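Local coordinates for NUDIX hydrolase (Alicyclobacillus acidocaldarius subsp. acidocaldarius, PDB 3QSJ), which probably hydrolyses phosphorus-containing acid anhydrides with the help of a divalent metal, as a member of the Nudix family, at residues I7-T12 / D153-L158; V28-K33 / E173-L178; P39-F44 / P195-T200. One frame throughout, in Å; residues are numbered along the deposited sequence. Where two conformers were deposited one is given.

Interaction 1 of 3, residues I7-T12 / D153-L158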
ATOM      1  N   ILE A   7      17.436   9.968   2.362  1.00 21.02           N
ATOM      2  CA  ILE A   7      16.457   9.159   3.110  1.00 19.60           C
ATOM      3  C   ILE A   7      15.144   9.453   2.391  1.00 24.39           C
ATOM      4  O   ILE A   7      14.566  10.553   2.539  1.00 24.67           O
ATOM      5  CB  ILE A   7      16.431   9.559   4.596  1.00 22.98           C
ATOM      6  CG1 ILE A   7      17.779   9.271   5.249  1.00 23.88           C
ATOM      7  CG2 ILE A   7      15.293   8.813   5.348  1.00 27.57           C
ATOM      8  CD1 ILE A   7      17.931  10.103   6.632  1.00 26.26           C
ATOM      9  N   ARG A   8      14.751   8.534   1.527  1.00 16.64           N
ATOM     10  CA  ARG A   8      13.641   8.801   0.614  1.00 18.63           C
ATOM     11  C   ARG A   8      12.268   8.609   1.255  1.00 20.43           C
ATOM     12  O   ARG A   8      11.983   7.530   1.746  1.00 19.06           O
ATOM     13  CB  ARG A   8      13.806   7.941  -0.646  1.00 23.83           C
ATOM     14  CG  ARG A   8      12.819   8.293  -1.768  1.00 40.15           C
ATOM     15  CD  ARG A   8      13.509   9.010  -2.915  1.00 55.80           C
ATOM     16  NE  ARG A   8      12.560   9.587  -3.873  1.00 58.64           N
ATOM     17  CZ  ARG A   8      12.322   9.097  -5.088  1.00 78.70           C
ATOM     18  NH1 ARG A   8      11.449   9.692  -5.891  1.00 74.78           N
ATOM     19  NH2 ARG A   8      12.935   7.992  -5.499  1.00 59.61           N
ATOM     20  N   LYS A   9      11.431   9.667   1.291  1.00 18.24           N
ATOM     21  CA  LYS A   9      10.056   9.512   1.795  1.00 16.68           C
ATOM     22  C   LYS A   9       9.264   8.535   0.887  1.00 19.48           C
ATOM     23  O   LYS A   9       9.301   8.645  -0.360  1.00 19.01           O
ATOM     24  CB  LYS A   9       9.324  10.856   1.830  1.00 18.77           C
ATOM     25  CG  LYS A   9       9.838  11.750   2.998  1.00 19.46           C
ATOM     26  CD  LYS A   9       9.213  11.335   4.310  1.00 19.77           C
ATOM     27  CE  LYS A   9       9.651  12.309   5.418  1.00 28.53           C
ATOM     28  NZ  LYS A   9       9.481  13.733   4.997  1.00 24.24           N
ATOM     29  N   ALA A  10       8.563   7.585   1.510  1.00 16.38           N
ATOM     30  CA  ALA A  10       7.774   6.561   0.808  1.00 16.04           C
ATOM     31  C   ALA A  10       6.582   6.173   1.643  1.00 18.30           C
ATOM     32  O   ALA A  10       6.474   6.565   2.828  1.00 15.91           O
ATOM     33  CB  ALA A  10       8.656   5.316   0.608  1.00 16.98           C
ATOM     34  N   ALA A  11       5.691   5.377   1.030  1.00 16.74           N
ATOM     35  CA  ALA A  11       4.526   4.862   1.763  1.00 14.97           C
ATOM     36  C   ALA A  11       4.111   3.585   1.171  1.00 15.26           C
ATOM     37  O   ALA A  11       4.348   3.296  -0.024  1.00 17.30           O
ATOM     38  CB  ALA A  11       3.353   5.841   1.707  1.00 16.51           C
ATOM     39  N   THR A  12       3.502   2.781   2.022  1.00 13.95           N
ATOM     40  CA  THR A  12       3.077   1.434   1.692  1.00 13.68           C
ATOM     41  C   THR A  12       1.653   1.211   2.171  1.00 16.64           C
ATOM     42  O   THR A  12       1.308   1.626   3.278  1.00 16.32           O
ATOM     43  CB  THR A  12       4.050   0.440   2.361  1.00 19.70           C
ATOM     44  OG1 THR A  12       5.354   0.674   1.825  1.00 23.48           O
ATOM     45  CG2 THR A  12       3.705  -0.982   2.002  1.00 23.12           C
ATOM     46  N   ASP A 153      12.161   6.427   4.288  1.00 15.89           N
ATOM     47  CA  ASP A 153      11.451   6.746   5.534  1.00 15.68           C
ATOM     48  C   ASP A 153      10.030   6.456   5.133  1.00 19.50           C
ATOM     49  O   ASP A 153       9.418   7.243   4.389  1.00 18.56           O
ATOM     50  CB  ASP A 153      11.659   8.218   5.847  1.00 18.16           C
ATOM     51  CG  ASP A 153      10.965   8.709   7.089  1.00 22.75           C
ATOM     52  OD1 ASP A 153      10.059   8.024   7.574  1.00 18.83           O
ATOM     53  OD2 ASP A 153      11.337   9.781   7.575  1.00 27.17           O
ATOM     54  N   THR A 154       9.535   5.265   5.508  1.00 16.30           N
ATOM     55  CA  THR A 154       8.284   4.743   4.942  1.00 13.82           C
ATOM     56  C   THR A 154       7.120   4.776   5.903  1.00 18.73           C
ATOM     57  O   THR A 154       7.253   4.305   7.042  1.00 18.26           O
ATOM     58  CB  THR A 154       8.527   3.302   4.499  1.00 15.33           C
ATOM     59  OG1 THR A 154       9.647   3.279   3.579  1.00 16.99           O
ATOM     60  CG2 THR A 154       7.241   2.688   3.803  1.00 18.25           C
ATOM     61  N   ARG A 155       5.993   5.329   5.445  1.00 16.07           N
ATOM     62  CA  ARG A 155       4.764   5.452   6.227  1.00 14.88           C
ATOM     63  C   ARG A 155       3.885   4.278   5.834  1.00 16.10           C
ATOM     64  O   ARG A 155       3.632   4.093   4.659  1.00 17.70           O
ATOM     65  CB  ARG A 155       4.051   6.772   5.918  1.00 15.06           C
ATOM     66  CG  ARG A 155       3.236   7.341   7.112  1.00 17.87           C
ATOM     67  CD  ARG A 155       4.089   7.819   8.319  1.00 16.79           C
ATOM     68  NE  ARG A 155       5.179   8.700   7.920  1.00 18.85           N
ATOM     69  CZ  ARG A 155       5.139  10.046   7.927  1.00 24.18           C
ATOM     70  NH1 ARG A 155       4.030  10.690   8.302  1.00 19.78           N
ATOM     71  NH2 ARG A 155       6.180  10.745   7.517  1.00 17.99           N
ATOM     72  N   PHE A 156       3.396   3.503   6.798  1.00 14.56           N
ATOM     73  CA  PHE A 156       2.564   2.331   6.511  1.00 13.43           C
ATOM     74  C   PHE A 156       1.070   2.657   6.879  1.00 16.54           C
ATOM     75  O   PHE A 156       0.761   3.141   7.962  1.00 16.66           O
ATOM     76  CB  PHE A 156       3.010   1.137   7.421  1.00 14.93           C
ATOM     77  CG  PHE A 156       4.273   0.486   6.902  1.00 17.65           C
ATOM     78  CD1 PHE A 156       4.208  -0.699   6.190  1.00 22.29           C
ATOM     79  CD2 PHE A 156       5.500   1.137   7.004  1.00 18.62           C
ATOM     80  CE1 PHE A 156       5.378  -1.282   5.623  1.00 23.80           C
ATOM     81  CE2 PHE A 156       6.675   0.556   6.430  1.00 23.05           C
ATOM     82  CZ  PHE A 156       6.588  -0.627   5.739  1.00 22.26           C
ATOM     83  N   PHE A 157       0.173   2.309   5.978  1.00 14.09           N
ATOM     84  CA  PHE A 157      -1.253   2.494   6.141  1.00 14.41           C
ATOM     85  C   PHE A 157      -1.919   1.157   5.947  1.00 16.11           C
ATOM     86  O   PHE A 157      -1.478   0.313   5.114  1.00 16.12           O
ATOM     87  CB  PHE A 157      -1.805   3.517   5.101  1.00 14.13           C
ATOM     88  CG  PHE A 157      -1.276   4.891   5.397  1.00 14.79           C
ATOM     89  CD1 PHE A 157      -1.902   5.705   6.345  1.00 16.30           C
ATOM     90  CD2 PHE A 157      -0.162   5.375   4.727  1.00 15.78           C
ATOM     91  CE1 PHE A 157      -1.411   6.994   6.605  1.00 18.42           C
ATOM     92  CE2 PHE A 157       0.343   6.651   5.013  1.00 16.82           C
ATOM     93  CZ  PHE A 157      -0.219   7.396   6.038  1.00 15.26           C
ATOM     94  N   LEU A 158      -3.030   1.011   6.637  1.00 13.42           N
ATOM     95  CA  LEU A 158      -3.856  -0.193   6.530  1.00 12.42           C
ATOM     96  C   LEU A 158      -5.253   0.195   5.982  1.00 16.63           C
ATOM     97  O   LEU A 158      -5.782   1.237   6.373  1.00 15.11           O
ATOM     98  CB  LEU A 158      -4.026  -0.760   7.969  1.00 13.85           C
ATOM     99  CG  LEU A 158      -4.851  -2.034   8.086  1.00 17.62           C
ATOM    100  CD1 LEU A 158      -3.978  -3.254   7.637  1.00 17.07           C
ATOM    101  CD2 LEU A 158      -5.231  -2.296   9.572  1.00 20.53           C
TER

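Interaction 2 of 3, residues V28-K33 / E173-L178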
ATOM      1  N   VAL A  28      -0.135  -9.073  -1.343  0.55 16.54           N
ATOM      2  CA  VAL A  28       1.312  -8.917  -1.383  0.55 15.07           C
ATOM      3  C   VAL A  28       1.727  -8.990  -2.814  0.55 18.86           C
ATOM      4  O   VAL A  28       0.987  -9.521  -3.660  0.55 18.22           O
ATOM      5  CB  VAL A  28       2.075  -9.949  -0.507  0.55 19.37           C
ATOM      6  CG1 VAL A  28       1.841  -9.693   0.985  0.55 19.49           C
ATOM      7  CG2 VAL A  28       1.714 -11.390  -0.886  0.55 18.71           C
ATOM      8  N   VAL A  29       2.927  -8.489  -3.090  1.00 17.72           N
ATOM      9  CA  VAL A  29       3.515  -8.554  -4.435  1.00 18.48           C
ATOM     10  C   VAL A  29       4.952  -9.064  -4.340  1.00 21.12           C
ATOM     11  O   VAL A  29       5.565  -8.974  -3.275  1.00 20.93           O
ATOM     12  CB  VAL A  29       3.466  -7.186  -5.135  1.00 22.13           C
ATOM     13  CG1 VAL A  29       1.988  -6.708  -5.273  1.00 21.97           C
ATOM     14  CG2 VAL A  29       4.324  -6.145  -4.396  1.00 22.04           C
ATOM     15  N   ARG A  30       5.503  -9.601  -5.444  1.00 17.83           N
ATOM     16  CA  ARG A  30       6.917  -9.978  -5.410  1.00 18.67           C
ATOM     17  C   ARG A  30       7.649  -9.270  -6.538  1.00 22.90           C
ATOM     18  O   ARG A  30       7.205  -9.318  -7.674  1.00 22.45           O
ATOM     19  CB  ARG A  30       7.089 -11.504  -5.539  1.00 21.35           C
ATOM     20  CG  ARG A  30       8.598 -11.860  -5.573  1.00 24.02           C
ATOM     21  CD  ARG A  30       8.834 -13.351  -5.551  1.00 26.30           C
ATOM     22  NE  ARG A  30       8.254 -14.025  -6.712  1.00 26.28           N
ATOM     23  CZ  ARG A  30       8.270 -15.342  -6.839  1.00 47.42           C
ATOM     24  NH1 ARG A  30       8.884 -16.093  -5.935  1.00 40.37           N
ATOM     25  NH2 ARG A  30       7.682 -15.921  -7.875  1.00 37.27           N
ATOM     26  N   ARG A  31       8.753  -8.609  -6.215  1.00 21.74           N
ATOM     27  CA  ARG A  31       9.643  -7.958  -7.212  1.00 21.21           C
ATOM     28  C   ARG A  31      10.267  -8.990  -8.123  1.00 23.77           C
ATOM     29  O   ARG A  31      10.764 -10.017  -7.659  1.00 22.91           O
ATOM     30  CB  ARG A  31      10.745  -7.154  -6.508  1.00 18.86           C
ATOM     31  CG  ARG A  31      10.157  -6.042  -5.679  1.00 26.35           C
ATOM     32  CD  ARG A  31      11.195  -5.416  -4.781  1.00 23.48           C
ATOM     33  NE  ARG A  31      12.096  -4.590  -5.566  1.00 28.92           N
ATOM     34  CZ  ARG A  31      11.846  -3.330  -5.908  1.00 46.11           C
ATOM     35  NH1 ARG A  31      10.699  -2.757  -5.564  1.00 39.28           N
ATOM     36  NH2 ARG A  31      12.724  -2.647  -6.621  1.00 41.91           N
ATOM     37  N   ALA A  32      10.216  -8.749  -9.434  1.00 20.14           N
ATOM     38  CA  ALA A  32      10.798  -9.673 -10.419  1.00 20.41           C
ATOM     39  C   ALA A  32      12.332  -9.849 -10.192  1.00 24.84           C
ATOM     40  O   ALA A  32      13.006  -8.929  -9.725  1.00 23.27           O
ATOM     41  CB  ALA A  32      10.558  -9.136 -11.825  1.00 21.47           C
ATOM     42  N   LYS A  33      12.868 -11.018 -10.592  1.00 26.63           N
ATOM     43  CA  LYS A  33      14.285 -11.359 -10.474  1.00 26.45           C
ATOM     44  C   LYS A  33      15.110 -10.408 -11.367  1.00 31.43           C
ATOM     45  O   LYS A  33      16.298 -10.233 -11.141  1.00 32.29           O
ATOM     46  CB  LYS A  33      14.500 -12.824 -10.890  1.00 29.64           C
ATOM     47  CG  LYS A  33      13.920 -13.853  -9.922  1.00 39.89           C
ATOM     48  CD  LYS A  33      14.337 -15.267 -10.329  1.00 47.52           C
ATOM     49  CE  LYS A  33      13.257 -16.096 -10.982  1.00 61.30           C
ATOM     50  NZ  LYS A  33      12.743 -15.500 -12.250  1.00 66.32           N
ATOM     51  N   GLU A 173       7.878  -5.159 -13.582  1.00 28.65           N
ATOM     52  CA  GLU A 173       8.494  -4.921 -12.279  1.00 27.48           C
ATOM     53  C   GLU A 173       8.177  -5.941 -11.216  1.00 28.21           C
ATOM     54  O   GLU A 173       9.077  -6.319 -10.454  1.00 26.65           O
ATOM     55  CB  GLU A 173       8.197  -3.506 -11.804  1.00 29.64           C
ATOM     56  CG  GLU A 173       9.261  -2.595 -12.407  1.00 46.25           C
ATOM     57  CD  GLU A 173       8.904  -1.164 -12.734  1.00 64.97           C
ATOM     58  OE1 GLU A 173       9.250  -0.721 -13.852  1.00 65.31           O
ATOM     59  OE2 GLU A 173       8.352  -0.467 -11.853  1.00 57.20           O
ATOM     60  N   LEU A 174       6.906  -6.427 -11.202  1.00 21.44           N
ATOM     61  CA  LEU A 174       6.475  -7.439 -10.222  1.00 21.23           C
ATOM     62  C   LEU A 174       6.227  -8.734 -10.978  1.00 24.99           C
ATOM     63  O   LEU A 174       5.721  -8.674 -12.082  1.00 28.65           O
ATOM     64  CB  LEU A 174       5.154  -6.967  -9.529  1.00 19.77           C
ATOM     65  CG  LEU A 174       5.262  -5.648  -8.790  1.00 20.08           C
ATOM     66  CD1 LEU A 174       3.927  -5.200  -8.242  1.00 20.50           C
ATOM     67  CD2 LEU A 174       6.358  -5.726  -7.699  1.00 20.63           C
ATOM     68  N   ASP A 175       6.578  -9.875 -10.426  1.00 19.71           N
ATOM     69  CA  ASP A 175       6.255 -11.088 -11.169  1.00 21.39           C
ATOM     70  C   ASP A 175       5.075 -11.835 -10.572  1.00 24.69           C
ATOM     71  O   ASP A 175       4.718 -12.908 -11.058  1.00 25.08           O
ATOM     72  CB  ASP A 175       7.472 -11.963 -11.364  1.00 22.92           C
ATOM     73  CG  ASP A 175       8.085 -12.503 -10.080  1.00 29.71           C
ATOM     74  OD1 ASP A 175       7.462 -12.327  -8.992  1.00 25.77           O
ATOM     75  OD2 ASP A 175       9.143 -13.167 -10.168  1.00 29.86           O
ATOM     76  N   ALA A 176       4.569 -11.344  -9.441  1.00 20.30           N
ATOM     77  CA  ALA A 176       3.432 -12.012  -8.803  1.00 21.64           C
ATOM     78  C   ALA A 176       2.710 -11.043  -7.899  1.00 22.13           C
ATOM     79  O   ALA A 176       3.288 -10.051  -7.463  1.00 22.13           O
ATOM     80  CB  ALA A 176       3.928 -13.194  -7.992  1.00 23.72           C
ATOM     81  N   ALA A 177       1.424 -11.311  -7.685  1.00 20.90           N
ATOM     82  CA  ALA A 177       0.587 -10.505  -6.791  1.00 21.11           C
ATOM     83  C   ALA A 177      -0.573 -11.373  -6.434  1.00 25.57           C
ATOM     84  O   ALA A 177      -1.167 -12.007  -7.321  1.00 27.32           O
ATOM     85  CB  ALA A 177       0.099  -9.261  -7.494  1.00 21.01           C
ATOM     86  N   LEU A 178      -0.864 -11.483  -5.127  1.00 22.18           N
ATOM     87  CA  LEU A 178      -1.942 -12.336  -4.693  1.00 23.49           C
ATOM     88  C   LEU A 178      -2.470 -12.010  -3.313  1.00 23.05           C
ATOM     89  O   LEU A 178      -1.817 -11.288  -2.554  1.00 21.23           O
ATOM     90  CB  LEU A 178      -1.591 -13.834  -4.800  1.00 25.58           C
ATOM     91  CG  LEU A 178      -0.518 -14.521  -3.899  1.00 33.11           C
ATOM     92  CD1 LEU A 178       0.521 -13.646  -3.371  1.00 34.07           C
ATOM     93  CD2 LEU A 178      -1.100 -15.499  -2.917  1.00 35.57           C
TER
HETATM   94  O   HOH W   1       6.107 -15.375  -9.721  1.00 41.79           O
HETATM   95  O   HOH W   2      10.817 -12.841  -8.180  1.00 24.28           O
HETATM   96  O   HOH W   3      10.972 -12.785 -11.908  1.00 30.64           O

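Interaction 3 of 3, residues P39-F44 / P195-T200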
ATOM      1  N   PRO A  39      15.618  -7.689  -5.934  1.00 20.37           N
ATOM      2  CA  PRO A  39      14.887  -8.701  -6.744  1.00 19.02           C
ATOM      3  C   PRO A  39      14.448  -9.842  -5.860  1.00 23.14           C
ATOM      4  O   PRO A  39      15.192 -10.221  -4.919  1.00 22.07           O
ATOM      5  CB  PRO A  39      15.927  -9.176  -7.781  1.00 22.17           C
ATOM      6  CG  PRO A  39      17.237  -8.752  -7.224  1.00 27.26           C
ATOM      7  CD  PRO A  39      17.024  -7.563  -6.353  1.00 21.60           C
ATOM      8  N   GLY A  40      13.233 -10.335  -6.120  1.00 21.84           N
ATOM      9  CA  GLY A  40      12.653 -11.499  -5.448  1.00 22.37           C
ATOM     10  C   GLY A  40      12.052 -11.192  -4.096  1.00 23.77           C
ATOM     11  O   GLY A  40      11.509 -12.090  -3.463  1.00 22.76           O
ATOM     12  N   PHE A  41      12.203  -9.983  -3.618  1.00 19.68           N
ATOM     13  CA  PHE A  41      11.632  -9.633  -2.296  1.00 20.14           C
ATOM     14  C   PHE A  41      10.090  -9.578  -2.347  1.00 21.82           C
ATOM     15  O   PHE A  41       9.519  -9.104  -3.359  1.00 19.66           O
ATOM     16  CB  PHE A  41      12.143  -8.273  -1.793  1.00 22.04           C
ATOM     17  CG  PHE A  41      13.440  -8.321  -1.016  1.00 22.92           C
ATOM     18  CD1 PHE A  41      13.504  -7.846   0.288  1.00 25.95           C
ATOM     19  CD2 PHE A  41      14.588  -8.886  -1.573  1.00 24.06           C
ATOM     20  CE1 PHE A  41      14.712  -7.876   1.006  1.00 27.44           C
ATOM     21  CE2 PHE A  41      15.798  -8.927  -0.851  1.00 26.71           C
ATOM     22  CZ  PHE A  41      15.843  -8.439   0.439  1.00 25.60           C
ATOM     23  N   VAL A  42       9.441 -10.049  -1.288  0.54 17.06           N
ATOM     24  CA  VAL A  42       7.993  -9.923  -1.177  0.54 16.24           C
ATOM     25  C   VAL A  42       7.761  -8.642  -0.379  0.54 21.14           C
ATOM     26  O   VAL A  42       8.596  -8.266   0.459  0.54 21.58           O
ATOM     27  CB  VAL A  42       7.293 -11.160  -0.552  0.54 18.73           C
ATOM     28  CG1 VAL A  42       7.416 -12.387  -1.481  0.54 16.59           C
ATOM     29  CG2 VAL A  42       7.834 -11.481   0.853  0.54 19.84           C
ATOM     30  N   ALA A  43       6.657  -7.943  -0.672  1.00 20.32           N
ATOM     31  CA  ALA A  43       6.302  -6.718   0.006  1.00 19.90           C
ATOM     32  C   ALA A  43       4.832  -6.378  -0.231  1.00 19.05           C
ATOM     33  O   ALA A  43       4.076  -7.101  -0.879  1.00 19.18           O
ATOM     34  CB  ALA A  43       7.186  -5.569  -0.524  1.00 22.00           C
ATOM     35  N   PHE A  44       4.453  -5.245   0.300  1.00 17.13           N
ATOM     36  CA  PHE A  44       3.123  -4.746   0.031  1.00 16.11           C
ATOM     37  C   PHE A  44       3.293  -3.654  -1.040  1.00 16.04           C
ATOM     38  O   PHE A  44       4.383  -3.100  -1.200  1.00 18.00           O
ATOM     39  CB  PHE A  44       2.509  -4.123   1.298  1.00 18.81           C
ATOM     40  CG  PHE A  44       2.537  -5.057   2.495  1.00 19.31           C
ATOM     41  CD1 PHE A  44       1.812  -6.254   2.487  1.00 18.43           C
ATOM     42  CD2 PHE A  44       3.309  -4.753   3.616  1.00 20.73           C
ATOM     43  CE1 PHE A  44       1.895  -7.142   3.563  1.00 21.12           C
ATOM     44  CE2 PHE A  44       3.393  -5.642   4.689  1.00 22.97           C
ATOM     45  CZ  PHE A  44       2.702  -6.833   4.654  1.00 22.02           C
ATOM     46  N   PRO A 195      12.603 -13.558   0.577  1.00 25.60           N
ATOM     47  CA  PRO A 195      13.166 -12.459   1.362  1.00 25.91           C
ATOM     48  C   PRO A 195      12.137 -11.351   1.572  1.00 27.05           C
ATOM     49  O   PRO A 195      11.273 -11.116   0.716  1.00 25.57           O
ATOM     50  CB  PRO A 195      14.334 -11.964   0.509  1.00 28.80           C
ATOM     51  CG  PRO A 195      14.156 -12.599  -0.836  1.00 32.69           C
ATOM     52  CD  PRO A 195      12.984 -13.461  -0.848  1.00 27.32           C
ATOM     53  N   ALA A 196      12.248 -10.648   2.711  1.00 25.91           N
ATOM     54  CA  ALA A 196      11.378  -9.493   3.001  1.00 24.09           C
ATOM     55  C   ALA A 196      12.112  -8.519   3.941  1.00 25.49           C
ATOM     56  O   ALA A 196      12.924  -8.966   4.739  1.00 25.74           O
ATOM     57  CB  ALA A 196      10.040  -9.942   3.612  1.00 25.01           C
ATOM     58  N   VAL A 197      11.817  -7.220   3.862  1.00 23.11           N
ATOM     59  CA  VAL A 197      12.407  -6.234   4.782  1.00 24.48           C
ATOM     60  C   VAL A 197      11.750  -6.358   6.163  1.00 27.81           C
ATOM     61  O   VAL A 197      10.635  -6.858   6.251  1.00 27.67           O
ATOM     62  CB  VAL A 197      12.436  -4.792   4.211  1.00 28.43           C
ATOM     63  CG1 VAL A 197      13.191  -4.759   2.891  1.00 29.66           C
ATOM     64  CG2 VAL A 197      11.015  -4.222   4.036  1.00 26.68           C
ATOM     65  N   ARG A 198      12.461  -5.977   7.234  1.00 26.78           N
ATOM     66  CA  ARG A 198      11.942  -6.076   8.608  1.00 27.24           C
ATOM     67  C   ARG A 198      10.521  -5.525   8.825  1.00 30.15           C
ATOM     68  O   ARG A 198       9.698  -6.241   9.400  1.00 28.47           O
ATOM     69  CB  ARG A 198      12.962  -5.549   9.624  1.00 28.71           C
ATOM     70  CG  ARG A 198      14.169  -6.507   9.778  1.00 44.71           C
ATOM     71  CD  ARG A 198      15.002  -6.143  10.987  1.00 54.79           C
ATOM     72  NE  ARG A 198      15.602  -4.819  10.822  1.00 63.41           N
ATOM     73  CZ  ARG A 198      15.683  -3.900  11.778  1.00 70.19           C
ATOM     74  NH1 ARG A 198      16.236  -2.723  11.527  1.00 50.08           N
ATOM     75  NH2 ARG A 198      15.210  -4.153  12.994  1.00 53.85           N
ATOM     76  N   PRO A 199      10.172  -4.308   8.320  1.00 27.68           N
ATOM     77  CA  PRO A 199       8.799  -3.806   8.490  1.00 26.96           C
ATOM     78  C   PRO A 199       7.718  -4.729   7.922  1.00 27.62           C
ATOM     79  O   PRO A 199       6.645  -4.894   8.537  1.00 24.63           O
ATOM     80  CB  PRO A 199       8.843  -2.477   7.723  1.00 28.89           C
ATOM     81  CG  PRO A 199      10.234  -2.045   7.799  1.00 33.82           C
ATOM     82  CD  PRO A 199      11.021  -3.297   7.642  1.00 29.99           C
ATOM     83  N   THR A 200       8.025  -5.394   6.783  1.00 23.38           N
ATOM     84  CA  THR A 200       7.080  -6.355   6.172  1.00 20.49           C
ATOM     85  C   THR A 200       6.751  -7.492   7.124  1.00 23.51           C
ATOM     86  O   THR A 200       5.579  -7.815   7.315  1.00 22.00           O
ATOM     87  CB  THR A 200       7.634  -6.870   4.819  1.00 25.55           C
ATOM     88  OG1 THR A 200       7.743  -5.767   3.955  1.00 23.17           O
ATOM     89  CG2 THR A 200       6.715  -7.920   4.162  1.00 28.41           C
TER
HETATM   90  O   HOH W   4       9.569  -6.504   2.001  1.00 20.94           O
HETATM   91  O   HOH W   5       6.008  -3.578   1.945  1.00 38.29           O

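Interaction 1 of 3, residues I7-T12 / D153-L158
T12 lies against the ring of F156, its CB over one face and displaced toward the rim, 4.2 Å from the ring centroid in a CH-pi contact. The two side chains run side by side and point the same way; T12 CG2 also reaches the rim at F156 CE1 (4.0 Å). F156 CG stands anti to its carbonyl carbon, beside the backbone N (chi1 -78°), and the far end of the ring comes nearer the threonine's strand than its CB does. On the same face of the sheet T12 OG1 touches T154 CG2 at 3.4 Å, and A10 CB sits beside T154 OG1.

The two strands are parallel and exchange five backbone hydrogen bonds. Each carbonyl oxygen of D153 and R155 receives an N-H from the 7-12 strand, at A10 and T12, while R8, A10 and T12 offer their oxygens to D153, R155 and F157; the D153 N to R8 O bond is 2.8 Å long. This ladder lies in the mixed beta sheet of the Nudix alpha/beta/alpha sandwich. On the face bearing A11 and R155 runs helix 72-87, which carries the calcium ligands E82 and E86, and A11 packs there on T78 and A79.

On that face the lysine offers methylene carbons, not its ammonium, to the charged groups of D153 and R155. K9, bent at chi2 and chi4, lies side by side with D153, bringing K9 CE to 3.7 Å from D153 OD2, but K9 NZ stays 5.1 Å from D153 OD2, whose salt-bridge partner is R141. I7 CG2 rests on D153 CB at 3.7 Å. R155, bent at chi2 and chi3, places its guanidinium where D71 and D72 form salt bridges with it; these carboxylates probably offset the nearby positive charge of R138.

Interaction 2 of 3, residues V28-K33 / E173-L178
The guanidinium of R30 receives D175 OD1 at its edge, within 12° of the plane, in a salt bridge whose R30 NE to D175 OD1 bond is 3.0 Å long. D175 OD1 uses its syn lone pair, and the carboxylate plane is turned 65° from that of the guanidinium. R30 NH2 also donates to a water that in turn bonds D175 O. D175 CG takes the crowded position between its backbone N and carbonyl carbon (chi1 63°), and the end of the side chain comes nearer to 28-33 than the direction of its CB suggests. The bridge uses one oxygen; D175 OD2 is turned to water, accepting from two molecules, one held by R31 O and the other by K33 N, both at 2.6 Å from D175 OD2.

Backbone bonds support this corner, where the chain turns at D175: D175 N donates to R30 O, R30 N to A176 O and A32 N to E173 O. Farther along, V28 and L178 form a regular antiparallel hydrogen-bonded pair.

On the other face V29 is clasped by L174, whose CD1 reaches V29 CB at 3.7 Å and whose CD2 lies 3.9 Å from V29 CG2. A177 CB adds a contact to V29 CG1 at 3.9 Å. V29 and L174 also lean on E86, a calcium ligand of helix 72-87, which makes this antiparallel edge part of the wall beside the metal site in the Nudix fold.

Interaction 3 of 3, residues P39-F44 / P195-T200
The carbonyl oxygen of P195 takes two donors from the 39-44 segment: V42 N, in a nearly straight 2.9 Å hydrogen bond to P195 O, and the weaker C-H of F41, with F41 CA 3.4 Å from P195 O. P195 CB sits over the centre of one face of the F41 ring, 3.7 Å from the centroid and 13° off the normal, a CH-pi contact. F41 CE1 meets V197 CG1 at 3.9 Å, the two side chains crossing at about a right angle. An alanine at F41 would probably leave P195 CB and V197 CG1 without their aromatic partner and open a gap between the segments.

A water bridges the same segments farther on, accepting from V197 N and bonded to V42 O and T200 OG1. T200 CG2 stands anti to the backbone N and OG1 beside it (chi1 -63°), the methyl meeting F44 CE2 at 4.1 Å and the hydroxyl the water. The F44 ring also touches V203 and L204. V197 is the N-cap residue of helix 198-209, and the contact seats the start of this helix, in an outer layer of the Nudix sandwich, against strand 42-48, which supplies the calcium ligand G46.

Overall arrangement
All three contacts reach the same mixed sheet, through its neighbouring strands 7-18, 24-31 and 42-48. Interaction 1 is the most buried, a regular parallel ladder, buried apart from its 7-9 end, whereas interactions 2 and 3 are partly buried. Interaction 2 mixes an irregular antiparallel edge with water and a salt bridge; interaction 3 replaces strand pairing with ring packing, one direct backbone bond and bridging water. Neighbouring strands link them: V29 N and A43 O, like G40 N and R31 O, probably bond between interactions 2 and 3, while T12 packs on F44 between 1 and 3, and F156 also packs on P199 of helix 198-209. Interactions 1 and 2 do not touch.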